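PDB 4MIY: inositol 2-dehydrogenase/D-chiro-inositol 3-dehydrogenase from Lactobacillus casei, which catalyses the NAD-dependent oxidation of myo-inositol to 2-keto-myo-inositol and of D-chiro-inositol to 1-keto-D-chiro-inositol. Local coordinates for residues 3-8 with 69-74; 97-102 with 121-126; 172-177 with 224-229. All blocks are in the same frame, centred on the assembly; numbering follows the deposited sequence.

Contact 1: 3-8 with 69-74; sequences VKVGVI and AVFVVS. With NAD (nicotinamide-adenine-dinucleotide), chain E.
V5 and F71 form the apolar centre: CG1 of V5 comes within 3.6 Å of F71 CD1, meeting the ring at a slant. That methyl lies anti to the valine's own backbone N (chi1 175°), which turns it across to the phenylalanine. V7 follows on the same side of the sheet, where its CG1 packs on V73 CG2 at 4.2 Å, and A69 shares that side. F94 of strand 92-95 stacks on the F71 ring, and F289 of helix 279-294 rests on A69. On the reverse side, I8 reaches back to V70, CD1 to CB at 4.4 Å, while helix 79-86 packs there through T82.

Between these two layers the backbones run parallel, 26° apart. G6 is gripped on both of its polar atoms: its N donates to A69 O at 2.9 Å, and its O takes F71 N at 2.8 Å. A69 N reaches K4 O at a longer 3.2 Å. I8 N bonds to F71 O almost straight (177°), and V73 N to I8 O at 2.8 Å carries the pairing just past the end of strand 69-72.

At the carboxyl ends of both strands lies the cofactor. S74 CB sits 3.5 Å from NAD C5A in the adenine, with I8 CG2 also near the base, and the amides of A12 and M13 bind NAD. The carbonyls of V73 and S74 lie against the ribose that carries the nicotinamide. These are two central strands of a Rossmann fold: main-chain polar groups satisfy one another between two apolar layers, and their ends receive the dinucleotide.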
loop_
_atom_site.group_PDB
_atom_site.type_symbol
_atom_site.label_atom_id
_atom_site.label_comp_id
_atom_site.label_asym_id
_atom_site.label_seq_id
_atom_site.Cartn_x
_atom_site.Cartn_y
_atom_site.Cartn_z
ATOM N N VAL A 3 18.926 -5.164 39.128
ATOM C CA VAL A 3 17.880 -6.086 39.518
ATOM C C VAL A 3 18.391 -7.511 39.396
ATOM O O VAL A 3 18.731 -7.932 38.339
ATOM C CB VAL A 3 16.641 -5.951 38.641
ATOM C CG1 VAL A 3 15.654 -6.957 39.005
ATOM C CG2 VAL A 3 16.022 -4.580 38.803
ATOM N N LYS A 4 18.444 -8.218 40.517
ATOM C CA LYS A 4 18.967 -9.577 40.548
ATOM C C LYS A 4 17.858 -10.584 40.337
ATOM O O LYS A 4 16.901 -10.627 41.052
ATOM C CB LYS A 4 19.665 -9.829 41.878
ATOM C CG LYS A 4 20.849 -8.955 42.093
ATOM C CD LYS A 4 21.689 -9.430 43.219
ATOM C CE LYS A 4 23.029 -8.844 43.155
ATOM N NZ LYS A 4 23.628 -9.177 44.459
ATOM N N VAL A 5 18.040 -11.390 39.309
ATOM C CA VAL A 5 16.985 -12.227 38.795
ATOM C C VAL A 5 17.317 -13.716 38.932
ATOM O O VAL A 5 18.408 -14.121 38.680
ATOM C CB VAL A 5 16.719 -11.881 37.308
ATOM C CG1 VAL A 5 15.724 -12.790 36.692
ATOM C CG2 VAL A 5 16.238 -10.465 37.196
ATOM N N GLY A 6 16.316 -14.476 39.342
ATOM C CA GLY A 6 16.328 -15.900 39.185
ATOM C C GLY A 6 15.369 -16.395 38.097
ATOM O O GLY A 6 14.303 -15.907 37.962
ATOM N N VAL A 7 15.796 -17.405 37.365
ATOM C CA VAL A 7 14.999 -18.007 36.306
ATOM C C VAL A 7 14.710 -19.479 36.577
ATOM O O VAL A 7 15.587 -20.242 36.754
ATOM C CB VAL A 7 15.684 -17.921 34.966
ATOM C CG1 VAL A 7 14.765 -18.409 33.866
ATOM C CG2 VAL A 7 16.183 -16.529 34.672
ATOM N N ILE A 8 13.444 -19.807 36.579
ATOM C CA ILE A 8 12.948 -21.127 36.827
ATOM C C ILE A 8 12.402 -21.689 35.528
ATOM O O ILE A 8 11.326 -21.335 35.090
ATOM C CB ILE A 8 11.851 -21.079 37.852
ATOM C CG1 ILE A 8 12.356 -20.419 39.122
ATOM C CG2 ILE A 8 11.300 -22.480 38.136
ATOM C CD1 ILE A 8 11.282 -20.026 39.981
ATOM N N ALA A 69 13.792 -10.698 41.825
ATOM C CA ALA A 69 12.714 -11.124 40.973
ATOM C C ALA A 69 12.974 -12.496 40.380
ATOM O O ALA A 69 14.072 -12.874 40.156
ATOM C CB ALA A 69 12.499 -10.122 39.849
ATOM N N VAL A 70 11.886 -13.195 40.144
ATOM C CA VAL A 70 11.932 -14.473 39.481
ATOM C C VAL A 70 11.164 -14.487 38.162
ATOM O O VAL A 70 10.142 -13.901 38.057
ATOM C CB VAL A 70 11.476 -15.629 40.410
ATOM C CG1 VAL A 70 12.387 -15.705 41.604
ATOM C CG2 VAL A 70 10.088 -15.455 40.862
ATOM N N PHE A 71 11.732 -15.157 37.185
ATOM C CA PHE A 71 11.056 -15.437 35.933
ATOM C C PHE A 71 10.639 -16.895 35.912
ATOM O O PHE A 71 11.444 -17.740 36.094
ATOM C CB PHE A 71 11.975 -15.148 34.751
ATOM C CG PHE A 71 12.022 -13.707 34.356
ATOM C CD1 PHE A 71 12.440 -12.764 35.226
ATOM C CD2 PHE A 71 11.652 -13.318 33.114
ATOM C CE1 PHE A 71 12.493 -11.470 34.851
ATOM C CE2 PHE A 71 11.675 -12.033 32.778
ATOM C CZ PHE A 71 12.109 -11.118 33.632
ATOM N N VAL A 72 9.364 -17.151 35.729
ATOM C CA VAL A 72 8.870 -18.520 35.683
ATOM C C VAL A 72 8.601 -18.903 34.253
ATOM O O VAL A 72 7.687 -18.410 33.651
ATOM C CB VAL A 72 7.616 -18.691 36.448
ATOM C CG1 VAL A 72 7.240 -20.138 36.509
ATOM C CG2 VAL A 72 7.702 -18.073 37.821
ATOM N N VAL A 73 9.433 -19.769 33.738
ATOM C CA VAL A 73 9.426 -20.125 32.337
ATOM C C VAL A 73 9.463 -21.635 32.100
ATOM O O VAL A 73 10.042 -22.096 31.179
ATOM C CB VAL A 73 10.587 -19.444 31.582
ATOM C CG1 VAL A 73 10.219 -19.221 30.125
ATOM C CG2 VAL A 73 10.959 -18.110 32.213
ATOM N N SER A 74 8.817 -22.356 32.990
ATOM C CA SER A 74 8.756 -23.809 32.967
ATOM C C SER A 74 7.565 -24.239 32.118
ATOM O O SER A 74 6.963 -23.417 31.481
ATOM C CB SER A 74 8.642 -24.304 34.394
ATOM O OG SER A 74 7.581 -23.734 35.074
HETATM P PA NAD E . 10.526 -25.765 26.876
HETATM O O1A NAD E . 9.940 -27.084 27.017
HETATM O O2A NAD E . 11.570 -25.510 25.999
HETATM O O5B NAD E . 11.236 -25.312 28.218
HETATM C C5B NAD E . 10.691 -25.435 29.467
HETATM C C4B NAD E . 11.803 -25.751 30.476
HETATM O O4B NAD E . 11.170 -25.900 31.718
HETATM C C3B NAD E . 12.464 -27.112 30.299
HETATM O O3B NAD E . 13.824 -26.972 30.352
HETATM C C2B NAD E . 11.930 -27.969 31.413
HETATM O O2B NAD E . 12.843 -28.952 31.835
HETATM C C1B NAD E . 11.733 -26.971 32.490
HETATM N N9A NAD E . 10.770 -27.337 33.504
HETATM C C8A NAD E . 9.642 -27.962 33.369
HETATM N N7A NAD E . 8.969 -28.045 34.510
HETATM C C5A NAD E . 9.703 -27.439 35.423
HETATM C C6A NAD E . 9.637 -27.171 36.845
HETATM N N6A NAD E . 8.621 -27.518 37.596
HETATM N N1A NAD E . 10.619 -26.474 37.367
HETATM C C2A NAD E . 11.644 -26.085 36.704
HETATM N N3A NAD E . 11.795 -26.325 35.420
HETATM C C4A NAD E . 10.865 -26.978 34.751
HETATM O O3 NAD E . 9.267 -24.827 26.704
HETATM P PN NAD E . 9.270 -23.230 26.341
HETATM O O1N NAD E . 8.970 -23.083 24.923
HETATM O O2N NAD E . 10.531 -22.665 26.651
HETATM O O5D NAD E . 8.042 -22.666 27.045
HETATM C C5D NAD E . 8.131 -22.343 28.411
HETATM C C4D NAD E . 7.007 -21.453 28.829
HETATM O O4D NAD E . 7.117 -20.262 28.071
HETATM C C3D NAD E . 5.682 -22.074 28.542
HETATM O O3D NAD E . 4.799 -21.680 29.545
HETATM C C2D NAD E . 5.346 -21.414 27.208
HETATM O O2D NAD E . 3.975 -21.394 27.098
HETATM C C1D NAD E . 5.905 -20.032 27.401
HETATM N N1N NAD E . 6.130 -19.342 26.130
HETATM C C2N NAD E . 5.549 -18.167 25.905
HETATM C C3N NAD E . 5.680 -17.481 24.714
HETATM C C7N NAD E . 5.015 -16.141 24.509
HETATM O O7N NAD E . 4.705 -15.446 25.423
HETATM N N7N NAD E . 4.849 -15.788 23.299
HETATM C C4N NAD E . 6.502 -18.029 23.745
HETATM C C5N NAD E . 7.093 -19.240 24.025
HETATM C C6N NAD E . 6.878 -19.876 25.219
#

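Contact 2: 97-102 with 121-126; sequences KPLATT and IQVGFM. With NAD (nicotinamide-adenine-dinucleotide), chain E.
K97, whose CB approaches F125 CE1 obliquely at 3.9 Å, offers its backbone O to both hydroxyls of the nicotinamide ribose: NAD O3D donates to K97 O at 3.0 Å, and NAD O2D adds a weak bond. The side chain returns to the same sugar, K97 NZ giving NAD O2D a weak bond at 3.3 Å. Chi1 of 43° wedges CG between backbone N and carbonyl carbon, and further bends carry the chain along the nicotinamide, with CD 3.9 Å from NAD C2N. D172 lies near NZ as a long, weak ion pair. The peptide bond before P98 is cis, consistent with the Glu-Lys-Pro motif of its probable family, Gfo/Idh/MocA.

Between the segments, the side chains of L99 and V123 cross at about a right angle, CD1 of L99 4.1 Å from V123 CG2. M126 meets the carboxamide, its SD 3.7 Å from NAD N7N. An alanine in place of K97 would probably leave the ribose O2D without its amine partner and open a gap beside the nicotinamide.

The chemistry is divided: hydrocarbon packing seats the loop on the end of strand 121-123 and the following turn, while polar atoms of one lysine face the ribose.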
loop_
_atom_site.group_PDB
_atom_site.type_symbol
_atom_site.label_atom_id
_atom_site.label_comp_id
_atom_site.label_asym_id
_atom_site.label_seq_id
_atom_site.Cartn_x
_atom_site.Cartn_y
_atom_site.Cartn_z
ATOM N N LYS A 97 3.028 -16.828 30.118
ATOM C CA LYS A 97 1.736 -17.413 29.926
ATOM C C LYS A 97 1.864 -18.917 29.931
ATOM O O LYS A 97 2.855 -19.420 29.523
ATOM C CB LYS A 97 1.154 -16.982 28.588
ATOM C CG LYS A 97 2.155 -17.016 27.510
ATOM C CD LYS A 97 1.735 -17.748 26.294
ATOM C CE LYS A 97 1.260 -19.108 26.576
ATOM N NZ LYS A 97 1.560 -19.962 25.408
ATOM N N PRO A 98 0.833 -19.605 30.432
ATOM C CA PRO A 98 -0.330 -19.081 31.124
ATOM C C PRO A 98 -0.031 -18.816 32.605
ATOM O O PRO A 98 0.954 -19.293 33.095
ATOM C CB PRO A 98 -1.313 -20.236 31.021
ATOM C CG PRO A 98 -0.472 -21.345 31.069
ATOM C CD PRO A 98 0.741 -21.057 30.338
ATOM N N LEU A 99 -0.898 -18.105 33.275
ATOM C CA LEU A 99 -0.785 -17.980 34.717
ATOM C C LEU A 99 -0.895 -19.375 35.364
ATOM O O LEU A 99 -0.266 -19.665 36.344
ATOM C CB LEU A 99 -1.841 -17.034 35.232
ATOM C CG LEU A 99 -1.847 -16.821 36.743
ATOM C CD1 LEU A 99 -0.612 -16.088 37.150
ATOM C CD2 LEU A 99 -3.058 -16.128 37.110
ATOM N N ALA A 100 -1.661 -20.223 34.709
ATOM C CA ALA A 100 -2.004 -21.532 35.181
ATOM C C ALA A 100 -2.759 -22.204 34.058
ATOM O O ALA A 100 -3.313 -21.551 33.226
ATOM C CB ALA A 100 -2.898 -21.411 36.322
ATOM N N THR A 101 -2.808 -23.516 34.091
ATOM C CA THR A 101 -3.420 -24.282 33.025
ATOM C C THR A 101 -4.857 -24.584 33.326
ATOM O O THR A 101 -5.582 -25.067 32.483
ATOM C CB THR A 101 -2.687 -25.548 32.749
ATOM O OG1 THR A 101 -2.444 -26.229 33.975
ATOM C CG2 THR A 101 -1.424 -25.284 32.062
ATOM N N THR A 102 -5.283 -24.270 34.524
ATOM C CA THR A 102 -6.674 -24.398 34.851
ATOM C C THR A 102 -7.158 -23.113 35.379
ATOM O O THR A 102 -6.402 -22.325 35.863
ATOM C CB THR A 102 -6.957 -25.480 35.917
ATOM O OG1 THR A 102 -6.303 -25.144 37.129
ATOM C CG2 THR A 102 -6.519 -26.804 35.452
ATOM N N ILE A 121 2.964 -9.710 40.546
ATOM C CA ILE A 121 2.962 -10.572 39.375
ATOM C C ILE A 121 2.686 -9.825 38.061
ATOM O O ILE A 121 1.745 -9.082 37.956
ATOM C CB ILE A 121 1.923 -11.656 39.484
ATOM C CG1 ILE A 121 2.263 -12.622 40.621
ATOM C CG2 ILE A 121 1.832 -12.420 38.167
ATOM C CD1 ILE A 121 1.074 -13.386 41.102
ATOM N N GLN A 122 3.559 -10.087 37.098
ATOM C CA GLN A 122 3.319 -9.759 35.707
ATOM C C GLN A 122 3.286 -11.034 34.864
ATOM O O GLN A 122 4.097 -11.895 35.020
ATOM C CB GLN A 122 4.388 -8.794 35.181
ATOM C CG GLN A 122 4.174 -8.379 33.731
ATOM C CD GLN A 122 5.017 -7.217 33.330
ATOM O OE1 GLN A 122 5.475 -6.470 34.146
ATOM N NE2 GLN A 122 5.231 -7.082 32.063
ATOM N N VAL A 123 2.312 -11.117 33.978
ATOM C CA VAL A 123 2.158 -12.272 33.111
ATOM C C VAL A 123 2.603 -11.940 31.689
ATOM O O VAL A 123 2.296 -10.900 31.203
ATOM C CB VAL A 123 0.724 -12.730 33.085
ATOM C CG1 VAL A 123 0.578 -13.908 32.212
ATOM C CG2 VAL A 123 0.295 -13.068 34.476
ATOM N N GLY A 124 3.283 -12.861 31.041
ATOM C CA GLY A 124 3.919 -12.592 29.772
ATOM C C GLY A 124 3.093 -12.449 28.496
ATOM O O GLY A 124 3.474 -12.975 27.483
ATOM N N PHE A 125 2.002 -11.712 28.547
ATOM C CA PHE A 125 1.253 -11.401 27.352
ATOM C C PHE A 125 1.879 -10.216 26.589
ATOM O O PHE A 125 1.505 -9.099 26.782
ATOM C CB PHE A 125 -0.215 -11.119 27.673
ATOM C CG PHE A 125 -0.978 -12.316 28.174
ATOM C CD1 PHE A 125 -1.142 -13.406 27.399
ATOM C CD2 PHE A 125 -1.531 -12.310 29.408
ATOM C CE1 PHE A 125 -1.831 -14.502 27.853
ATOM C CE2 PHE A 125 -2.217 -13.400 29.874
ATOM C CZ PHE A 125 -2.353 -14.486 29.091
ATOM N N MET A 126 2.789 -10.508 25.686
ATOM C CA MET A 126 3.578 -9.481 25.042
ATOM C C MET A 126 2.899 -8.639 23.978
ATOM O O MET A 126 3.416 -7.649 23.617
ATOM C CB MET A 126 4.864 -10.079 24.460
ATOM C CG MET A 126 4.711 -10.734 23.095
ATOM S SD MET A 126 3.713 -12.231 23.171
ATOM C CE MET A 126 3.704 -12.755 21.451
HETATM P PA NAD E . 10.526 -25.765 26.876
HETATM O O1A NAD E . 9.940 -27.084 27.017
HETATM O O2A NAD E . 11.570 -25.510 25.999
HETATM O O5B NAD E . 11.236 -25.312 28.218
HETATM C C5B NAD E . 10.691 -25.435 29.467
HETATM C C4B NAD E . 11.803 -25.751 30.476
HETATM O O4B NAD E . 11.170 -25.900 31.718
HETATM C C3B NAD E . 12.464 -27.112 30.299
HETATM O O3B NAD E . 13.824 -26.972 30.352
HETATM C C2B NAD E . 11.930 -27.969 31.413
HETATM O O2B NAD E . 12.843 -28.952 31.835
HETATM C C1B NAD E . 11.733 -26.971 32.490
HETATM N N9A NAD E . 10.770 -27.337 33.504
HETATM C C8A NAD E . 9.642 -27.962 33.369
HETATM N N7A NAD E . 8.969 -28.045 34.510
HETATM C C5A NAD E . 9.703 -27.439 35.423
HETATM C C6A NAD E . 9.637 -27.171 36.845
HETATM N N6A NAD E . 8.621 -27.518 37.596
HETATM N N1A NAD E . 10.619 -26.474 37.367
HETATM C C2A NAD E . 11.644 -26.085 36.704
HETATM N N3A NAD E . 11.795 -26.325 35.420
HETATM C C4A NAD E . 10.865 -26.978 34.751
HETATM O O3 NAD E . 9.267 -24.827 26.704
HETATM P PN NAD E . 9.270 -23.230 26.341
HETATM O O1N NAD E . 8.970 -23.083 24.923
HETATM O O2N NAD E . 10.531 -22.665 26.651
HETATM O O5D NAD E . 8.042 -22.666 27.045
HETATM C C5D NAD E . 8.131 -22.343 28.411
HETATM C C4D NAD E . 7.007 -21.453 28.829
HETATM O O4D NAD E . 7.117 -20.262 28.071
HETATM C C3D NAD E . 5.682 -22.074 28.542
HETATM O O3D NAD E . 4.799 -21.680 29.545
HETATM C C2D NAD E . 5.346 -21.414 27.208
HETATM O O2D NAD E . 3.975 -21.394 27.098
HETATM C C1D NAD E . 5.905 -20.032 27.401
HETATM N N1N NAD E . 6.130 -19.342 26.130
HETATM C C2N NAD E . 5.549 -18.167 25.905
HETATM C C3N NAD E . 5.680 -17.481 24.714
HETATM C C7N NAD E . 5.015 -16.141 24.509
HETATM O O7N NAD E . 4.705 -15.446 25.423
HETATM N N7N NAD E . 4.849 -15.788 23.299
HETATM C C4N NAD E . 6.502 -18.029 23.745
HETATM C C5N NAD E . 7.093 -19.240 24.025
HETATM C C6N NAD E . 6.878 -19.876 25.219
#

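Contact 3: 172-177 with 224-229; sequences DTLIHE and IQVLVH
L174 is the apolar bridge between helix 168-185 and strand 223-229. Its CD1 rests over the touching methyls of two valines, 3.7 Å from V226 CG1 and 3.9 Å from V228 CG2. CG stands anti to the backbone N (chi1 -174°), which brings the branched tip over to the strand although CB does not point straight at it. The leucine crosses V226 obliquely but V228 at about a right angle, and A214 of the neighbouring strand 212-218 touches it as well.

Two polar residues lend only their carbon atoms to the strand. T173 lays CG2 against V228 CG1 at 4.0 Å, and E177 sets CG 3.9 Å from V226 CG1. A bend at chi2 (72°) turns the glutamate's carboxylate away from the valine that CG packs on.

The polar ends are satisfied beyond the strand. T173 OG1 is hydrogen-bonded to Y164 OH. E177 OE2 forms a salt bridge with R127, and OE1 is hydrogen-bonded to H155 of strand 148-156, so both carboxylate oxygens of this buried side chain are held. No hydrogen bond joins the helix segment to the strand.

Helix and strand run nearly antiparallel, at 156°, with their axes 9.6 Å apart, as for a helix lying on the face of a sheet. V226 and V228 point to the helix; L227 and H229 point away from it, and there L227 meets I243 and H229 meets G244 of a second subunit. The helix also presents H176 to NAD from a part of its surface that does not touch the strand. The contact therefore joins helix to sheet purely through hydrocarbon, while the charge and hydroxyl that accompany it are directed to partners away from this strand: Y164, H155 and R127.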
loop_
_atom_site.group_PDB
_atom_site.type_symbol
_atom_site.label_atom_id
_atom_site.label_comp_id
_atom_site.label_asym_id
_atom_site.label_seq_id
_atom_site.Cartn_x
_atom_site.Cartn_y
_atom_site.Cartn_z
ATOM N N ASP A 172 -2.063 -21.949 23.137
ATOM C CA ASP A 172 -0.791 -21.450 22.673
ATOM C C ASP A 172 -0.921 -20.312 21.640
ATOM O O ASP A 172 -0.085 -19.480 21.536
ATOM C CB ASP A 172 0.072 -22.573 22.107
ATOM C CG ASP A 172 0.675 -23.456 23.190
ATOM O OD1 ASP A 172 0.523 -23.135 24.371
ATOM O OD2 ASP A 172 1.298 -24.446 22.860
ATOM N N THR A 173 -2.017 -20.335 20.920
ATOM C CA THR A 173 -2.210 -19.477 19.781
ATOM C C THR A 173 -3.279 -18.403 20.030
ATOM O O THR A 173 -2.954 -17.272 20.192
ATOM C CB THR A 173 -2.458 -20.334 18.542
ATOM O OG1 THR A 173 -1.351 -21.211 18.354
ATOM C CG2 THR A 173 -2.610 -19.480 17.303
ATOM N N LEU A 174 -4.535 -18.784 20.137
ATOM C CA LEU A 174 -5.585 -17.813 20.375
ATOM C C LEU A 174 -5.459 -17.051 21.702
ATOM O O LEU A 174 -6.013 -16.024 21.871
ATOM C CB LEU A 174 -6.972 -18.479 20.267
ATOM C CG LEU A 174 -8.210 -17.597 20.337
ATOM C CD1 LEU A 174 -8.330 -16.626 19.160
ATOM C CD2 LEU A 174 -9.454 -18.462 20.414
ATOM N N ILE A 175 -4.716 -17.617 22.608
ATOM C CA ILE A 175 -4.551 -17.034 23.920
ATOM C C ILE A 175 -4.080 -15.588 23.843
ATOM O O ILE A 175 -4.423 -14.799 24.655
ATOM C CB ILE A 175 -3.614 -17.899 24.806
ATOM C CG1 ILE A 175 -3.732 -17.521 26.291
ATOM C CG2 ILE A 175 -2.209 -17.855 24.318
ATOM C CD1 ILE A 175 -4.986 -17.863 26.850
ATOM N N HIS A 176 -3.307 -15.284 22.821
ATOM C CA HIS A 176 -2.804 -13.957 22.595
ATOM C C HIS A 176 -3.912 -12.970 22.250
ATOM O O HIS A 176 -3.961 -11.906 22.772
ATOM C CB HIS A 176 -1.700 -13.975 21.540
ATOM C CG HIS A 176 -0.468 -14.659 22.008
ATOM N ND1 HIS A 176 0.358 -14.111 22.950
ATOM C CD2 HIS A 176 0.054 -15.863 21.708
ATOM C CE1 HIS A 176 1.352 -14.934 23.193
ATOM N NE2 HIS A 176 1.204 -15.997 22.435
ATOM N N GLU A 177 -4.816 -13.395 21.400
ATOM C CA GLU A 177 -5.973 -12.601 21.100
ATOM C C GLU A 177 -6.910 -12.529 22.300
ATOM O O GLU A 177 -7.530 -11.538 22.530
ATOM C CB GLU A 177 -6.710 -13.161 19.885
ATOM C CG GLU A 177 -6.079 -12.873 18.522
ATOM C CD GLU A 177 -4.809 -13.644 18.220
ATOM O OE1 GLU A 177 -4.631 -14.733 18.730
ATOM O OE2 GLU A 177 -3.997 -13.103 17.487
ATOM N N ILE A 224 -16.130 -9.921 18.143
ATOM C CA ILE A 224 -14.798 -10.201 17.703
ATOM C C ILE A 224 -14.756 -11.507 16.914
ATOM O O ILE A 224 -15.154 -12.518 17.395
ATOM C CB ILE A 224 -13.841 -10.281 18.890
ATOM C CG1 ILE A 224 -13.898 -8.994 19.701
ATOM C CG2 ILE A 224 -12.456 -10.548 18.434
ATOM C CD1 ILE A 224 -13.732 -9.211 21.124
ATOM N N GLN A 225 -14.292 -11.410 15.681
ATOM C CA GLN A 225 -14.104 -12.553 14.825
ATOM C C GLN A 225 -12.635 -12.819 14.571
ATOM O O GLN A 225 -12.003 -12.069 13.889
ATOM C CB GLN A 225 -14.815 -12.349 13.493
ATOM C CG GLN A 225 -16.300 -12.192 13.589
ATOM C CD GLN A 225 -16.963 -12.013 12.274
ATOM O OE1 GLN A 225 -16.471 -11.359 11.430
ATOM N NE2 GLN A 225 -18.079 -12.617 12.107
ATOM N N VAL A 226 -12.119 -13.903 15.118
ATOM C CA VAL A 226 -10.732 -14.268 14.934
ATOM C C VAL A 226 -10.597 -15.511 14.056
ATOM O O VAL A 226 -11.239 -16.477 14.286
ATOM C CB VAL A 226 -10.015 -14.552 16.264
ATOM C CG1 VAL A 226 -8.542 -14.693 16.050
ATOM C CG2 VAL A 226 -10.234 -13.480 17.230
ATOM N N LEU A 227 -9.769 -15.405 13.032
ATOM C CA LEU A 227 -9.326 -16.532 12.240
ATOM C C LEU A 227 -8.026 -17.062 12.782
ATOM O O LEU A 227 -7.060 -16.355 12.850
ATOM C CB LEU A 227 -9.112 -16.116 10.790
ATOM C CG LEU A 227 -8.446 -17.138 9.863
ATOM C CD1 LEU A 227 -9.304 -18.392 9.714
ATOM C CD2 LEU A 227 -8.198 -16.502 8.548
ATOM N N VAL A 228 -8.038 -18.325 13.190
ATOM C CA VAL A 228 -6.841 -19.017 13.613
ATOM C C VAL A 228 -6.488 -20.028 12.524
ATOM O O VAL A 228 -7.265 -20.834 12.198
ATOM C CB VAL A 228 -7.038 -19.715 14.972
ATOM C CG1 VAL A 228 -5.862 -20.577 15.320
ATOM C CG2 VAL A 228 -7.283 -18.723 16.046
ATOM N N HIS A 229 -5.311 -19.893 11.958
ATOM C CA HIS A 229 -4.893 -20.704 10.839
ATOM C C HIS A 229 -3.430 -21.008 10.974
ATOM O O HIS A 229 -2.619 -20.222 10.642
ATOM C CB HIS A 229 -5.163 -19.989 9.505
ATOM C CG HIS A 229 -5.016 -20.861 8.303
ATOM N ND1 HIS A 229 -5.015 -20.372 7.028
ATOM C CD2 HIS A 229 -4.857 -22.195 8.192
ATOM C CE1 HIS A 229 -4.862 -21.364 6.182
ATOM N NE2 HIS A 229 -4.777 -22.483 6.858
#

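In the fold
All three contacts are buried, but they bind different elements. Contact 1 joins central strands of the parallel Rossmann sheet and is the one with main-chain hydrogen bonds across it. Contact 2 reaches the same sheet at its outermost strand, 121-123, and its centre lies about 14 Å from that of contact 1. NAD spans both: contact 1 meets the adenine and the nicotinamide ribose, contact 2 that ribose and the nicotinamide. Contact 3 belongs to the C-terminal domain, where a helix packs on a mixed sheet by side chains alone. It touches contact 2 directly: F125 packs on I175, and M126 on H176. The cofactor thus lies where the two domains meet.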